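Local coordinates for cell shape-determining protein MreC (Listeria monocytogenes, PDB 2J5U), which is probably involved in forming and maintaining bacterial cell shape, and assembles as dimers that make up a larger homooligomer, at residues G108-V113 and A214-L219; N84-I89 and S120-L125; M101-P106 and V222-R227. All blocks are in the same frame, centred on the assembly; numbering follows the deposited sequence.

Contact 1 of 3, residues G108-V113 and A214-L219; sequences GLIGKV and ADMYDL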
ATOM      1  N   GLY A 108     -19.112 -37.907  61.983  1.00 59.09           N
ATOM      2  CA  GLY A 108     -20.343 -37.864  61.204  1.00 56.51           C
ATOM      3  C   GLY A 108     -21.549 -37.081  61.699  1.00 55.57           C
ATOM      4  O   GLY A 108     -21.548 -36.466  62.767  1.00 55.68           O
ATOM      5  N   LEU A 109     -22.593 -37.108  60.880  1.00 55.11           N
ATOM      6  CA  LEU A 109     -23.858 -36.436  61.172  1.00 53.13           C
ATOM      7  C   LEU A 109     -24.665 -37.260  62.182  1.00 52.93           C
ATOM      8  O   LEU A 109     -24.774 -38.484  62.035  1.00 49.76           O
ATOM      9  CB  LEU A 109     -24.678 -36.310  59.882  1.00 50.75           C
ATOM     10  CG  LEU A 109     -26.070 -35.690  60.025  1.00 51.45           C
ATOM     11  CD1 LEU A 109     -25.897 -34.238  60.352  1.00 50.76           C
ATOM     12  CD2 LEU A 109     -26.874 -35.814  58.764  1.00 47.69           C
ATOM     13  N   ILE A 110     -25.235 -36.615  63.198  1.00 52.08           N
ATOM     14  CA  ILE A 110     -26.042 -37.383  64.146  1.00 53.75           C
ATOM     15  C   ILE A 110     -27.506 -36.944  64.237  1.00 53.05           C
ATOM     16  O   ILE A 110     -28.336 -37.658  64.791  1.00 52.35           O
ATOM     17  CB  ILE A 110     -25.441 -37.386  65.575  1.00 53.77           C
ATOM     18  CG1 ILE A 110     -25.565 -36.002  66.206  1.00 54.37           C
ATOM     19  CG2 ILE A 110     -23.998 -37.844  65.515  1.00 54.10           C
ATOM     20  CD1 ILE A 110     -25.304 -35.983  67.671  1.00 56.45           C
ATOM     21  N   GLY A 111     -27.841 -35.776  63.704  1.00 52.24           N
ATOM     22  CA  GLY A 111     -29.230 -35.368  63.769  1.00 51.29           C
ATOM     23  C   GLY A 111     -29.499 -33.918  63.478  1.00 52.10           C
ATOM     24  O   GLY A 111     -28.671 -33.240  62.871  1.00 53.15           O
ATOM     25  N   LYS A 112     -30.666 -33.448  63.903  1.00 51.95           N
ATOM     26  CA  LYS A 112     -31.034 -32.063  63.697  1.00 53.66           C
ATOM     27  C   LYS A 112     -31.795 -31.520  64.885  1.00 52.92           C
ATOM     28  O   LYS A 112     -32.476 -32.254  65.590  1.00 53.96           O
ATOM     29  CB  LYS A 112     -31.877 -31.900  62.430  1.00 56.09           C
ATOM     30  CG  LYS A 112     -33.292 -32.406  62.527  1.00 59.07           C
ATOM     31  CD  LYS A 112     -34.082 -31.930  61.322  1.00 62.55           C
ATOM     32  CE  LYS A 112     -35.531 -32.375  61.391  1.00 65.29           C
ATOM     33  NZ  LYS A 112     -35.660 -33.858  61.556  1.00 66.68           N
ATOM     34  N   VAL A 113     -31.676 -30.220  65.104  1.00 51.84           N
ATOM     35  CA  VAL A 113     -32.365 -29.596  66.211  1.00 52.86           C
ATOM     36  C   VAL A 113     -33.865 -29.564  65.937  1.00 53.10           C
ATOM     37  O   VAL A 113     -34.300 -29.209  64.848  1.00 52.27           O
ATOM     38  CB  VAL A 113     -31.856 -28.173  66.421  1.00 51.29           C
ATOM     39  CG1 VAL A 113     -32.525 -27.553  67.624  1.00 52.19           C
ATOM     40  CG2 VAL A 113     -30.360 -28.200  66.610  1.00 53.62           C
ATOM     41  N   ALA A 214     -20.991 -41.989  62.263  1.00 63.13           N
ATOM     42  CA  ALA A 214     -20.969 -41.610  63.661  1.00 64.39           C
ATOM     43  C   ALA A 214     -21.685 -42.671  64.482  1.00 64.60           C
ATOM     44  O   ALA A 214     -22.687 -43.227  64.046  1.00 63.89           O
ATOM     45  CB  ALA A 214     -21.647 -40.259  63.846  1.00 64.46           C
ATOM     46  N   ASP A 215     -21.150 -42.974  65.660  1.00 66.64           N
ATOM     47  CA  ASP A 215     -21.785 -43.948  66.537  1.00 67.82           C
ATOM     48  C   ASP A 215     -22.742 -43.152  67.407  1.00 68.16           C
ATOM     49  O   ASP A 215     -22.307 -42.313  68.198  1.00 67.84           O
ATOM     50  CB  ASP A 215     -20.766 -44.634  67.434  1.00 71.12           C
ATOM     51  CG  ASP A 215     -21.430 -45.413  68.559  1.00 74.06           C
ATOM     52  OD1 ASP A 215     -22.172 -46.383  68.259  1.00 72.18           O
ATOM     53  OD2 ASP A 215     -21.222 -45.040  69.738  1.00 75.83           O
ATOM     54  N   MET A 216     -24.037 -43.419  67.284  1.00 67.22           N
ATOM     55  CA  MET A 216     -25.005 -42.656  68.051  1.00 65.68           C
ATOM     56  C   MET A 216     -25.495 -43.317  69.334  1.00 66.64           C
ATOM     57  O   MET A 216     -26.332 -42.758  70.044  1.00 67.14           O
ATOM     58  CB  MET A 216     -26.168 -42.292  67.129  1.00 64.34           C
ATOM     59  CG  MET A 216     -25.702 -41.453  65.951  1.00 62.78           C
ATOM     60  SD  MET A 216     -26.764 -41.531  64.532  1.00 62.39           S
ATOM     61  CE  MET A 216     -27.778 -40.277  64.897  1.00 63.89           C
ATOM     62  N   TYR A 217     -24.959 -44.490  69.655  1.00 68.04           N
ATOM     63  CA  TYR A 217     -25.376 -45.182  70.872  1.00 69.10           C
ATOM     64  C   TYR A 217     -24.867 -44.508  72.129  1.00 67.84           C
ATOM     65  O   TYR A 217     -25.481 -44.608  73.184  1.00 67.23           O
ATOM     66  CB  TYR A 217     -24.911 -46.636  70.871  1.00 72.36           C
ATOM     67  CG  TYR A 217     -25.240 -47.372  72.161  1.00 77.00           C
ATOM     68  CD1 TYR A 217     -24.260 -47.587  73.145  1.00 78.61           C
ATOM     69  CD2 TYR A 217     -26.542 -47.825  72.416  1.00 78.22           C
ATOM     70  CE1 TYR A 217     -24.570 -48.235  74.352  1.00 80.59           C
ATOM     71  CE2 TYR A 217     -26.867 -48.470  73.616  1.00 80.10           C
ATOM     72  CZ  TYR A 217     -25.879 -48.671  74.579  1.00 81.89           C
ATOM     73  OH  TYR A 217     -26.213 -49.296  75.766  1.00 82.12           O
ATOM     74  N   ASP A 218     -23.745 -43.818  72.022  1.00 67.84           N
ATOM     75  CA  ASP A 218     -23.185 -43.147  73.180  1.00 68.99           C
ATOM     76  C   ASP A 218     -22.757 -41.746  72.772  1.00 68.44           C
ATOM     77  O   ASP A 218     -21.682 -41.550  72.221  1.00 70.09           O
ATOM     78  CB  ASP A 218     -21.993 -43.950  73.700  1.00 72.03           C
ATOM     79  CG  ASP A 218     -21.410 -43.381  74.985  1.00 76.34           C
ATOM     80  OD1 ASP A 218     -20.380 -43.922  75.436  1.00 80.49           O
ATOM     81  OD2 ASP A 218     -21.965 -42.406  75.548  1.00 78.38           O
ATOM     82  N   LEU A 219     -23.595 -40.761  73.047  1.00 67.08           N
ATOM     83  CA  LEU A 219     -23.270 -39.398  72.661  1.00 65.20           C
ATOM     84  C   LEU A 219     -22.961 -38.533  73.853  1.00 65.46           C
ATOM     85  O   LEU A 219     -23.639 -38.613  74.873  1.00 67.05           O
ATOM     86  CB  LEU A 219     -24.440 -38.768  71.907  1.00 63.68           C
ATOM     87  CG  LEU A 219     -24.917 -39.426  70.622  1.00 62.71           C
ATOM     88  CD1 LEU A 219     -26.273 -38.873  70.264  1.00 63.56           C
ATOM     89  CD2 LEU A 219     -23.923 -39.177  69.516  1.00 63.66           C
TER

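Contact 2 of 3, residues N84-I89 and S120-L125; sequences NDQVEI and SATVEL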
ATOM      1  N   ASN A  84     -32.978 -44.020  71.166  1.00 59.09           N
ATOM      2  CA  ASN A  84     -32.591 -43.815  69.777  1.00 59.99           C
ATOM      3  C   ASN A  84     -33.341 -42.735  69.027  1.00 59.39           C
ATOM      4  O   ASN A  84     -33.097 -42.512  67.847  1.00 61.73           O
ATOM      5  CB  ASN A  84     -32.722 -45.122  69.001  1.00 60.86           C
ATOM      6  CG  ASN A  84     -31.755 -46.164  69.477  1.00 63.45           C
ATOM      7  OD1 ASN A  84     -30.624 -45.848  69.852  1.00 63.07           O
ATOM      8  ND2 ASN A  84     -32.179 -47.419  69.455  1.00 64.48           N
ATOM      9  N   ASP A  85     -34.252 -42.061  69.702  1.00 57.88           N
ATOM     10  CA  ASP A  85     -35.023 -41.034  69.037  1.00 59.16           C
ATOM     11  C   ASP A  85     -34.523 -39.630  69.302  1.00 58.21           C
ATOM     12  O   ASP A  85     -34.488 -38.771  68.419  1.00 58.73           O
ATOM     13  CB  ASP A  85     -36.488 -41.072  69.501  1.00 59.24           C
ATOM     14  CG  ASP A  85     -37.250 -42.263  68.973  1.00 64.53           C
ATOM     15  OD1 ASP A  85     -36.862 -42.806  67.908  1.00 66.85           O
ATOM     16  OD2 ASP A  85     -38.259 -42.640  69.612  1.00 65.66           O
ATOM     17  N   GLN A  86     -34.082 -39.413  70.521  1.00 58.19           N
ATOM     18  CA  GLN A  86     -33.782 -38.068  70.901  1.00 58.78           C
ATOM     19  C   GLN A  86     -32.735 -37.891  71.977  1.00 57.54           C
ATOM     20  O   GLN A  86     -32.419 -38.803  72.733  1.00 58.11           O
ATOM     21  CB  GLN A  86     -35.144 -37.525  71.298  1.00 60.43           C
ATOM     22  CG  GLN A  86     -35.274 -36.303  72.073  1.00 63.95           C
ATOM     23  CD  GLN A  86     -36.748 -36.049  72.300  1.00 64.73           C
ATOM     24  OE1 GLN A  86     -37.549 -36.181  71.375  1.00 61.67           O
ATOM     25  NE2 GLN A  86     -37.116 -35.689  73.523  1.00 65.09           N
ATOM     26  N   VAL A  87     -32.207 -36.683  72.030  1.00 56.52           N
ATOM     27  CA  VAL A  87     -31.170 -36.330  72.968  1.00 56.09           C
ATOM     28  C   VAL A  87     -31.339 -34.842  73.292  1.00 57.41           C
ATOM     29  O   VAL A  87     -31.930 -34.089  72.514  1.00 57.69           O
ATOM     30  CB  VAL A  87     -29.794 -36.634  72.314  1.00 55.67           C
ATOM     31  CG1 VAL A  87     -28.768 -35.620  72.712  1.00 54.54           C
ATOM     32  CG2 VAL A  87     -29.348 -38.029  72.699  1.00 54.08           C
ATOM     33  N   GLU A  88     -30.849 -34.417  74.448  1.00 58.21           N
ATOM     34  CA  GLU A  88     -30.955 -33.014  74.827  1.00 61.23           C
ATOM     35  C   GLU A  88     -29.574 -32.381  75.017  1.00 60.66           C
ATOM     36  O   GLU A  88     -28.699 -32.973  75.648  1.00 60.55           O
ATOM     37  CB  GLU A  88     -31.752 -32.903  76.102  1.00 65.44           C
ATOM     38  CG  GLU A  88     -32.392 -31.574  76.274  1.00 74.62           C
ATOM     39  CD  GLU A  88     -33.867 -31.703  76.609  1.00 81.70           C
ATOM     40  OE1 GLU A  88     -34.463 -30.699  77.091  1.00 83.57           O
ATOM     41  OE2 GLU A  88     -34.425 -32.808  76.382  1.00 84.13           O
ATOM     42  N   ILE A  89     -29.367 -31.187  74.470  1.00 58.88           N
ATOM     43  CA  ILE A  89     -28.068 -30.542  74.600  1.00 58.65           C
ATOM     44  C   ILE A  89     -28.117 -29.282  75.449  1.00 59.84           C
ATOM     45  O   ILE A  89     -29.177 -28.676  75.614  1.00 59.22           O
ATOM     46  CB  ILE A  89     -27.457 -30.220  73.216  1.00 57.83           C
ATOM     47  CG1 ILE A  89     -28.398 -29.314  72.417  1.00 56.72           C
ATOM     48  CG2 ILE A  89     -27.166 -31.522  72.473  1.00 54.30           C
ATOM     49  CD1 ILE A  89     -27.860 -28.936  71.063  1.00 56.66           C
ATOM     50  N   SER A 120     -31.273 -24.677  76.269  1.00 55.29           N
ATOM     51  CA  SER A 120     -31.107 -26.089  75.951  1.00 53.59           C
ATOM     52  C   SER A 120     -31.977 -26.378  74.762  1.00 51.46           C
ATOM     53  O   SER A 120     -32.795 -25.539  74.390  1.00 53.59           O
ATOM     54  CB  SER A 120     -31.508 -26.976  77.137  1.00 53.29           C
ATOM     55  OG  SER A 120     -32.858 -26.783  77.513  1.00 55.38           O
ATOM     56  N   ALA A 121     -31.799 -27.548  74.159  1.00 48.00           N
ATOM     57  CA  ALA A 121     -32.589 -27.910  72.998  1.00 45.73           C
ATOM     58  C   ALA A 121     -32.629 -29.411  72.771  1.00 46.81           C
ATOM     59  O   ALA A 121     -31.775 -30.157  73.251  1.00 47.92           O
ATOM     60  CB  ALA A 121     -32.044 -27.222  71.776  1.00 45.23           C
ATOM     61  N   THR A 122     -33.630 -29.839  72.013  1.00 46.97           N
ATOM     62  CA  THR A 122     -33.838 -31.240  71.694  1.00 45.87           C
ATOM     63  C   THR A 122     -33.336 -31.500  70.288  1.00 46.83           C
ATOM     64  O   THR A 122     -33.547 -30.683  69.397  1.00 50.43           O
ATOM     65  CB  THR A 122     -35.354 -31.580  71.743  1.00 46.52           C
ATOM     66  OG1 THR A 122     -35.860 -31.324  73.056  1.00 49.66           O
ATOM     67  CG2 THR A 122     -35.604 -33.028  71.397  1.00 43.07           C
ATOM     68  N   VAL A 123     -32.659 -32.621  70.078  1.00 45.55           N
ATOM     69  CA  VAL A 123     -32.210 -32.945  68.743  1.00 44.05           C
ATOM     70  C   VAL A 123     -32.652 -34.367  68.406  1.00 47.43           C
ATOM     71  O   VAL A 123     -32.508 -35.305  69.206  1.00 47.34           O
ATOM     72  CB  VAL A 123     -30.646 -32.745  68.554  1.00 41.47           C
ATOM     73  CG1 VAL A 123     -30.039 -32.159  69.778  1.00 39.87           C
ATOM     74  CG2 VAL A 123     -29.967 -34.033  68.180  1.00 39.03           C
ATOM     75  N   GLU A 124     -33.233 -34.500  67.218  1.00 49.57           N
ATOM     76  CA  GLU A 124     -33.720 -35.772  66.734  1.00 51.59           C
ATOM     77  C   GLU A 124     -32.589 -36.476  66.016  1.00 51.59           C
ATOM     78  O   GLU A 124     -32.007 -35.929  65.083  1.00 52.25           O
ATOM     79  CB  GLU A 124     -34.893 -35.538  65.792  1.00 54.46           C
ATOM     80  CG  GLU A 124     -35.419 -36.792  65.161  1.00 61.27           C
ATOM     81  CD  GLU A 124     -36.920 -36.765  65.013  1.00 67.91           C
ATOM     82  OE1 GLU A 124     -37.611 -36.646  66.059  1.00 72.41           O
ATOM     83  OE2 GLU A 124     -37.406 -36.866  63.858  1.00 71.83           O
ATOM     84  N   LEU A 125     -32.294 -37.694  66.454  1.00 50.23           N
ATOM     85  CA  LEU A 125     -31.214 -38.497  65.893  1.00 51.02           C
ATOM     86  C   LEU A 125     -31.550 -39.210  64.590  1.00 52.31           C
ATOM     87  O   LEU A 125     -32.708 -39.500  64.309  1.00 53.77           O
ATOM     88  CB  LEU A 125     -30.776 -39.540  66.917  1.00 52.25           C
ATOM     89  CG  LEU A 125     -30.374 -39.008  68.291  1.00 51.58           C
ATOM     90  CD1 LEU A 125     -30.074 -40.179  69.196  1.00 51.64           C
ATOM     91  CD2 LEU A 125     -29.175 -38.089  68.173  1.00 50.57           C
TER

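Contact 3 of 3, residues M101-P106 and V222-R227; sequences MAVTTP and VTVLKR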
ATOM      1  N   MET A 101     -31.241 -26.969  62.578  1.00 50.78           N
ATOM      2  CA  MET A 101     -29.794 -26.893  62.431  1.00 47.51           C
ATOM      3  C   MET A 101     -29.247 -28.327  62.525  1.00 49.36           C
ATOM      4  O   MET A 101     -29.775 -29.164  63.263  1.00 49.79           O
ATOM      5  CB  MET A 101     -29.178 -26.026  63.537  1.00 46.37           C
ATOM      6  CG  MET A 101     -29.079 -24.547  63.212  1.00 43.01           C
ATOM      7  SD  MET A 101     -28.466 -23.539  64.542  1.00 44.18           S
ATOM      8  CE  MET A 101     -28.829 -21.970  63.955  1.00 43.92           C
ATOM      9  N   ALA A 102     -28.199 -28.618  61.768  1.00 50.02           N
ATOM     10  CA  ALA A 102     -27.608 -29.951  61.789  1.00 49.57           C
ATOM     11  C   ALA A 102     -26.757 -30.137  63.040  1.00 50.01           C
ATOM     12  O   ALA A 102     -26.150 -29.187  63.535  1.00 49.48           O
ATOM     13  CB  ALA A 102     -26.758 -30.150  60.558  1.00 48.69           C
ATOM     14  N   VAL A 103     -26.727 -31.355  63.565  1.00 49.55           N
ATOM     15  CA  VAL A 103     -25.920 -31.632  64.740  1.00 49.09           C
ATOM     16  C   VAL A 103     -25.002 -32.766  64.360  1.00 50.19           C
ATOM     17  O   VAL A 103     -25.453 -33.789  63.838  1.00 49.07           O
ATOM     18  CB  VAL A 103     -26.761 -32.064  65.943  1.00 50.47           C
ATOM     19  CG1 VAL A 103     -25.846 -32.323  67.125  1.00 50.05           C
ATOM     20  CG2 VAL A 103     -27.786 -30.989  66.291  1.00 47.55           C
ATOM     21  N   THR A 104     -23.713 -32.584  64.633  1.00 51.90           N
ATOM     22  CA  THR A 104     -22.707 -33.581  64.275  1.00 53.96           C
ATOM     23  C   THR A 104     -21.658 -33.857  65.341  1.00 53.18           C
ATOM     24  O   THR A 104     -21.629 -33.229  66.400  1.00 53.06           O
ATOM     25  CB  THR A 104     -21.920 -33.133  63.036  1.00 54.12           C
ATOM     26  OG1 THR A 104     -21.280 -31.886  63.324  1.00 53.46           O
ATOM     27  CG2 THR A 104     -22.832 -32.956  61.845  1.00 56.51           C
ATOM     28  N   THR A 105     -20.791 -34.808  65.012  1.00 53.82           N
ATOM     29  CA  THR A 105     -19.660 -35.202  65.840  1.00 56.26           C
ATOM     30  C   THR A 105     -18.550 -35.363  64.809  1.00 59.75           C
ATOM     31  O   THR A 105     -18.811 -35.351  63.603  1.00 60.57           O
ATOM     32  CB  THR A 105     -19.855 -36.573  66.538  1.00 52.81           C
ATOM     33  OG1 THR A 105     -19.868 -37.616  65.556  1.00 51.08           O
ATOM     34  CG2 THR A 105     -21.139 -36.598  67.323  1.00 51.23           C
ATOM     35  N   PRO A 106     -17.300 -35.508  65.264  1.00 61.81           N
ATOM     36  CA  PRO A 106     -16.169 -35.673  64.346  1.00 61.55           C
ATOM     37  C   PRO A 106     -16.354 -36.767  63.285  1.00 62.07           C
ATOM     38  O   PRO A 106     -16.040 -36.562  62.113  1.00 63.50           O
ATOM     39  CB  PRO A 106     -15.022 -35.972  65.295  1.00 61.51           C
ATOM     40  CG  PRO A 106     -15.362 -35.078  66.467  1.00 61.50           C
ATOM     41  CD  PRO A 106     -16.834 -35.334  66.654  1.00 61.12           C
ATOM     42  N   VAL A 222     -20.871 -32.838  71.189  1.00 57.86           N
ATOM     43  CA  VAL A 222     -21.544 -32.669  69.919  1.00 55.86           C
ATOM     44  C   VAL A 222     -21.418 -31.257  69.340  1.00 55.74           C
ATOM     45  O   VAL A 222     -21.114 -30.304  70.064  1.00 57.28           O
ATOM     46  CB  VAL A 222     -23.023 -33.035  70.158  1.00 56.19           C
ATOM     47  CG1 VAL A 222     -23.950 -31.989  69.598  1.00 53.55           C
ATOM     48  CG2 VAL A 222     -23.293 -34.391  69.604  1.00 53.78           C
ATOM     49  N   THR A 223     -21.665 -31.113  68.040  1.00 53.98           N
ATOM     50  CA  THR A 223     -21.563 -29.794  67.403  1.00 54.36           C
ATOM     51  C   THR A 223     -22.759 -29.373  66.538  1.00 52.24           C
ATOM     52  O   THR A 223     -23.152 -30.073  65.596  1.00 52.05           O
ATOM     53  CB  THR A 223     -20.288 -29.699  66.544  1.00 54.82           C
ATOM     54  OG1 THR A 223     -19.161 -30.039  67.352  1.00 58.36           O
ATOM     55  CG2 THR A 223     -20.092 -28.287  66.028  1.00 54.53           C
ATOM     56  N   VAL A 224     -23.322 -28.215  66.859  1.00 50.89           N
ATOM     57  CA  VAL A 224     -24.465 -27.688  66.121  1.00 51.32           C
ATOM     58  C   VAL A 224     -23.971 -26.729  65.032  1.00 52.62           C
ATOM     59  O   VAL A 224     -23.263 -25.769  65.314  1.00 52.66           O
ATOM     60  CB  VAL A 224     -25.438 -26.937  67.065  1.00 49.37           C
ATOM     61  CG1 VAL A 224     -26.644 -26.443  66.295  1.00 49.95           C
ATOM     62  CG2 VAL A 224     -25.887 -27.843  68.173  1.00 48.05           C
ATOM     63  N   LEU A 225     -24.354 -27.000  63.788  1.00 54.39           N
ATOM     64  CA  LEU A 225     -23.948 -26.183  62.648  1.00 53.87           C
ATOM     65  C   LEU A 225     -24.986 -25.183  62.147  1.00 53.79           C
ATOM     66  O   LEU A 225     -26.088 -25.558  61.776  1.00 53.71           O
ATOM     67  CB  LEU A 225     -23.564 -27.085  61.470  1.00 51.93           C
ATOM     68  CG  LEU A 225     -22.692 -28.296  61.794  1.00 53.26           C
ATOM     69  CD1 LEU A 225     -22.376 -29.054  60.519  1.00 51.70           C
ATOM     70  CD2 LEU A 225     -21.422 -27.839  62.495  1.00 51.24           C
ATOM     71  N   LYS A 226     -24.628 -23.908  62.134  1.00 55.99           N
ATOM     72  CA  LYS A 226     -25.520 -22.889  61.600  1.00 58.17           C
ATOM     73  C   LYS A 226     -25.182 -22.886  60.107  1.00 57.81           C
ATOM     74  O   LYS A 226     -24.014 -22.808  59.738  1.00 58.67           O
ATOM     75  CB  LYS A 226     -25.204 -21.523  62.211  1.00 60.45           C
ATOM     76  CG  LYS A 226     -25.941 -20.354  61.566  1.00 64.17           C
ATOM     77  CD  LYS A 226     -25.432 -19.023  62.101  1.00 69.36           C
ATOM     78  CE  LYS A 226     -26.107 -17.842  61.405  1.00 75.32           C
ATOM     79  NZ  LYS A 226     -25.614 -16.515  61.912  1.00 78.16           N
ATOM     80  N   ARG A 227     -26.182 -23.001  59.243  1.00 57.27           N
ATOM     81  CA  ARG A 227     -25.919 -23.006  57.801  1.00 55.91           C
ATOM     82  C   ARG A 227     -25.736 -21.578  57.311  1.00 56.03           C
ATOM     83  O   ARG A 227     -26.522 -20.699  57.664  1.00 54.31           O
ATOM     84  CB  ARG A 227     -27.078 -23.680  57.052  1.00 53.96           C
ATOM     85  CG  ARG A 227     -27.159 -23.359  55.577  1.00 52.45           C
ATOM     86  CD  ARG A 227     -28.236 -24.189  54.930  1.00 53.71           C
ATOM     87  NE  ARG A 227     -28.704 -23.618  53.673  1.00 52.18           N
ATOM     88  CZ  ARG A 227     -29.073 -24.345  52.625  1.00 53.13           C
ATOM     89  NH1 ARG A 227     -29.497 -23.754  51.516  1.00 55.15           N
ATOM     90  NH2 ARG A 227     -29.001 -25.667  52.681  1.00 52.32           N
TER

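Contact 1 of 3, residues G108-V113 and A214-L219
Ile110, at a classic beta bulge in strand 108-116, meets Ala214, Met216 and Leu219 of the loop that runs from the second barrel of the chain back to the first. With Gly111 it faces Val103 on the neighbouring strand, and its branched side chain turns to the loop. CG1 stands between the backbone N and the carbonyl carbon (chi1 70°), and each branch finds its own partner. CG2 of Ile110 lies 3.8 Å from CB of Ala214, and CD1 of Ile110 meets CD2 of Leu219 tip to tip at 3.9 Å. Met216 crosses Ile110 obliquely, its CG 4.0 Å from Ile110 CG2. The modelled place of its methyl end is doubtful. The unbranched, apolar CG of methionine suits this buried place against the branched isoleucine. Ala214 also rests its CB 3.8 Å from CA of Gly108. That closeness suits glycine, whose backbone (phi 148°) adopts angles that side chains disfavour. Beyond the pair, Arg78 NH1 bonds to Met216 O and Trp83 NE1 to Tyr217 O, tying down the loop's backbone. The packing is purely apolar: the connecting loop between the two barrels laid against a bulged strand, an arrangement consistent with the paired six-stranded barrels of chymotrypsin-like folds.

Contact 2 of 3, residues N84-I89 and S120-L125
Val87 and Val123 hold the middle of this antiparallel pairing as a hydrogen-bonded pair: Val123 N gives a nearly straight bond of 2.9 Å to Val87 O, and Val87 N returns a longer, more bent one of 3.2 Å to Val123 O. Ile89 and Ala121 repeat the pattern, Ile89 N lying 2.9 Å from Ala121 O. Just before strand 86-89 begins, Asp85 O accepts a bond from Leu125 N at 3.1 Å, the donor well above the carbonyl plane (45°).

Side chains alternate between the two faces. Val87, Ile89, Ala121 and Val123 share the buried one, where Ile89 and Val123 cross at about a right angle, CG2 of Ile89 4.0 Å from CG1 of Val123. Beta-branched valine and isoleucine suit extended backbone, and the small Ala121 takes the place beside bulky Ile89. Gln86, Glu88, Thr122 and Glu124 occupy the other, partly exposed face. There Thr122 sets its methyl over the flat face of the Gln86 amide, CG2 3.4 Å from CD of Gln86; CG of Gln86, anti to the backbone N (chi1 164°), itself lies 3.4 Å from Thr122 CG2. The polar ends of Gln86, Glu88 and Glu124 suit this partly exposed face, while Thr122 OG1 has a weak bond to Thr115 OG1.

Farther out, Ser129 N bonds to Asp85 OD1 and Thr127 OG1 to Asn84 O, fixing the loop that leads into strand 86-89. Thr122 and Glu124 pair by backbone with strand 108-116, while Glu88 pairs with strand 68-77, so both strands have neighbours beyond this pair. One face apolar, the other polar, is the alternation typical of strands in a closed antiparallel beta barrel.

Contact 3 of 3, residues M101-P106 and V222-R227
Met101 and Val224 cross at about a right angle: the methionine runs past the valine, its CB 3.8 Å from Val224 CG1. The extended chain then lies side by side with Lys226, pointing the same way, and ends with CE 4.0 Å from Lys226 CB. The lysine thus lends its apolar stem to the packing while its ammonium heads outward.

Val103 stands obliquely against Val224, CG2 of each meeting the other at 4.1 Å, on the face that turns into the barrel. Thr105 sets its methyl CG2 3.8 Å from Val222 CG2; its OG1 meanwhile makes a weak bond to Gly108 O. On the opposite face Thr104 and Leu225 cross at about a right angle, the leucine methyl CD1 4.1 Å from Thr104 CG2. Here loop residue Ile189 touches both, so leucine and the methyl side of threonine suit this buried surface.

The hydroxyl of Thr104 lies between the backbone N and the carbonyl carbon (chi1 60°), which directs OG1 toward Thr223 O in a weak bond of 3.5 Å. The same oxygen takes the much shorter bond from Thr104 N (2.7 Å), and Thr223 N returns one to Thr104 O. Leu225 N adds a nearly straight bond to Ala102 O. At the end of the strand, Arg227 bonds to backbone oxygens, among them Gly180 O and Ile76 O of a second subunit.

The chemistry implies a buried seam joined by short backbone bonds, in which the weakly bonded hydroxyl of Thr104 sits on the Leu225 face, away from the barrel interior, and charge is kept to the margin.

From the N terminus, strand 86-89 comes first, and contact 2 closes a loop of 30 residues when 120-125 returns to pair with it. Strands 102-105 and 108-116 lie inside that loop, and each has its other contact much later in the chain, so contact 2 crosses both contact 1 and contact 3. Contact 1, with 214-219, is nested within the longer loop that contact 3 closes with 222-227; the second barrel occupies much of the chain between. Strand 108-116 joins all three, bonding to Val103 on one side and Glu124 on the other. Contact 2 joins two strands of the first barrel, while contacts 1 and 3 tie its strands to the chain returning from the second.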